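Local structure of protein SCO1 homolog 1, mitochondrial (Arabidopsis thaliana, 6N5U) at residues F13-D18 with L96-G101. The protein is thought to act as a mitochondrial copper chaperone, binding copper through a thioredoxin-fold domain and helping to insert it into cytochrome c oxidase. Residues are numbered along the deposited sequence; the frame is centred on the assembly and turned at random.
Sequences FSLIRD and LIGLTG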
loop_
_atom_site.group_PDB
_atom_site.type_symbol
_atom_site.label_atom_id
_atom_site.label_comp_id
_atom_site.label_asym_id
_atom_site.label_seq_id
_atom_site.Cartn_x
_atom_site.Cartn_y
_atom_site.Cartn_z
ATOM N N PHE A 13 -0.921 -12.796 -6.313
ATOM C CA PHE A 13 -0.644 -11.754 -7.293
ATOM C C PHE A 13 0.750 -11.961 -7.875
ATOM O O PHE A 13 1.581 -12.615 -7.246
ATOM C CB PHE A 13 -0.766 -10.348 -6.669
ATOM C CG PHE A 13 0.170 -10.013 -5.529
ATOM C CD1 PHE A 13 1.481 -9.617 -5.776
ATOM C CD2 PHE A 13 -0.282 -10.017 -4.213
ATOM C CE1 PHE A 13 2.339 -9.294 -4.725
ATOM C CE2 PHE A 13 0.575 -9.669 -3.161
ATOM C CZ PHE A 13 1.880 -9.311 -3.427
ATOM N N SER A 14 0.998 -11.406 -9.071
ATOM C CA SER A 14 2.302 -11.407 -9.713
ATOM C C SER A 14 2.506 -9.978 -10.185
ATOM O O SER A 14 1.908 -9.558 -11.173
ATOM C CB SER A 14 2.377 -12.409 -10.862
ATOM O OG SER A 14 3.733 -12.642 -11.213
ATOM N N LEU A 15 3.263 -9.201 -9.409
ATOM C CA LEU A 15 3.509 -7.788 -9.677
ATOM C C LEU A 15 5.005 -7.512 -9.868
ATOM O O LEU A 15 5.821 -8.427 -9.725
ATOM C CB LEU A 15 2.915 -6.924 -8.529
ATOM C CG LEU A 15 1.380 -6.925 -8.376
ATOM C CD1 LEU A 15 0.960 -6.300 -7.083
ATOM C CD2 LEU A 15 0.713 -6.176 -9.493
ATOM N N ILE A 16 5.353 -6.264 -10.231
ATOM C CA ILE A 16 6.733 -5.823 -10.408
ATOM C C ILE A 16 7.047 -4.806 -9.321
ATOM O O ILE A 16 6.319 -3.820 -9.167
ATOM C CB ILE A 16 7.030 -5.287 -11.829
ATOM C CG1 ILE A 16 6.707 -6.352 -12.897
ATOM C CG2 ILE A 16 8.496 -4.858 -11.953
ATOM C CD1 ILE A 16 5.511 -6.080 -13.701
ATOM N N ARG A 17 8.114 -5.068 -8.548
ATOM C CA ARG A 17 8.567 -4.216 -7.453
ATOM C C ARG A 17 9.339 -3.004 -8.000
ATOM O O ARG A 17 9.828 -3.051 -9.122
ATOM C CB ARG A 17 9.395 -5.055 -6.476
ATOM C CG ARG A 17 9.665 -4.406 -5.131
ATOM C CD ARG A 17 10.183 -5.425 -4.149
ATOM N NE ARG A 17 11.525 -5.882 -4.504
ATOM C CZ ARG A 17 12.073 -7.011 -4.067
ATOM N NH1 ARG A 17 11.389 -7.826 -3.269
ATOM N NH2 ARG A 17 13.309 -7.336 -4.422
ATOM N N ASP A 18 9.423 -1.918 -7.213
ATOM C CA ASP A 18 10.094 -0.645 -7.536
ATOM C C ASP A 18 11.569 -0.796 -7.966
ATOM O O ASP A 18 12.137 0.144 -8.520
ATOM C CB ASP A 18 9.961 0.355 -6.366
ATOM C CG ASP A 18 10.688 -0.066 -5.110
ATOM O OD1 ASP A 18 11.907 0.208 -5.008
ATOM O OD2 ASP A 18 10.047 -0.673 -4.233
ATOM N N LEU A 96 9.600 1.750 2.335
ATOM C CA LEU A 96 8.364 1.624 1.561
ATOM C C LEU A 96 8.587 0.993 0.185
ATOM O O LEU A 96 9.177 1.614 -0.692
ATOM C CB LEU A 96 7.605 2.981 1.464
ATOM C CG LEU A 96 6.373 3.120 0.531
ATOM C CD1 LEU A 96 5.220 2.242 0.955
ATOM C CD2 LEU A 96 5.903 4.542 0.497
ATOM N N ILE A 97 8.072 -0.237 0.008
ATOM C CA ILE A 97 8.065 -1.044 -1.221
ATOM C C ILE A 97 6.953 -0.517 -2.148
ATOM O O ILE A 97 5.832 -0.263 -1.696
ATOM C CB ILE A 97 7.825 -2.547 -0.843
ATOM C CG1 ILE A 97 9.026 -3.117 -0.051
ATOM C CG2 ILE A 97 7.471 -3.430 -2.063
ATOM C CD1 ILE A 97 8.871 -4.590 0.402
ATOM N N GLY A 98 7.269 -0.389 -3.425
ATOM C CA GLY A 98 6.330 0.040 -4.448
ATOM C C GLY A 98 6.058 -1.082 -5.425
ATOM O O GLY A 98 7.003 -1.670 -5.946
ATOM N N LEU A 99 4.765 -1.436 -5.638
ATOM C CA LEU A 99 4.335 -2.495 -6.552
ATOM C C LEU A 99 3.509 -1.923 -7.661
ATOM O O LEU A 99 2.635 -1.092 -7.438
ATOM C CB LEU A 99 3.544 -3.604 -5.853
ATOM C CG LEU A 99 4.163 -4.327 -4.654
ATOM C CD1 LEU A 99 3.212 -5.393 -4.139
ATOM C CD2 LEU A 99 5.509 -4.960 -4.991
ATOM N N THR A 100 3.789 -2.375 -8.862
ATOM C CA THR A 100 3.118 -1.960 -10.079
ATOM C C THR A 100 2.911 -3.239 -10.951
ATOM O O THR A 100 3.135 -4.358 -10.457
ATOM C CB THR A 100 3.941 -0.803 -10.720
ATOM O OG1 THR A 100 3.167 -0.129 -11.714
ATOM C CG2 THR A 100 5.304 -1.259 -11.290
ATOM N N GLY A 101 2.480 -3.063 -12.207
ATOM C CA GLY A 101 2.302 -4.165 -13.143
ATOM C C GLY A 101 1.592 -3.768 -14.418
ATOM O O GLY A 101 1.521 -2.582 -14.763
#
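Phe13 brings CE1 of its ring to within 4.0 Å of Leu99 CD1, and Leu15 CD1 reaches the same methyl at 3.8 Å, both side chains crossing that of Leu99 at about a right angle. Ile16 then forms an antiparallel hydrogen-bonded pair with Thr100. Its N gives a nearly straight bond (172°) to Thr100 O, 2.9 Å long, and its O receives Thr100 N at 2.9 Å. On the face shared by Ile16 and Thr100, Val82 of helix 82-89 touches both side chains, while Thr100 OG1 is hydrogen-bonded to Asp80 O. Arg17, in the non-hydrogen-bonded pair with Leu99, has CG anti to the backbone N (chi1 -166°), which sets CG 3.9 Å from Ile97 CG2; its guanidinium group turns to a salt bridge with Asp19. At Asp18 a carboxylate replaces a backbone acceptor: OD2 takes Gly98 N at 2.9 Å on its anti side, somewhat out of the carboxylate plane, whereas the return bond from Asp18 N to Gly98 O is weak. With OD1 hydrogen-bonded to His86 ND1, this carboxylate ties the end of the strand pair to helix 82-89, so a side chain extends the backbone ladder where strand 14-17 lies between strands 22-24 and 97-100 of the thioredoxin-fold sheet.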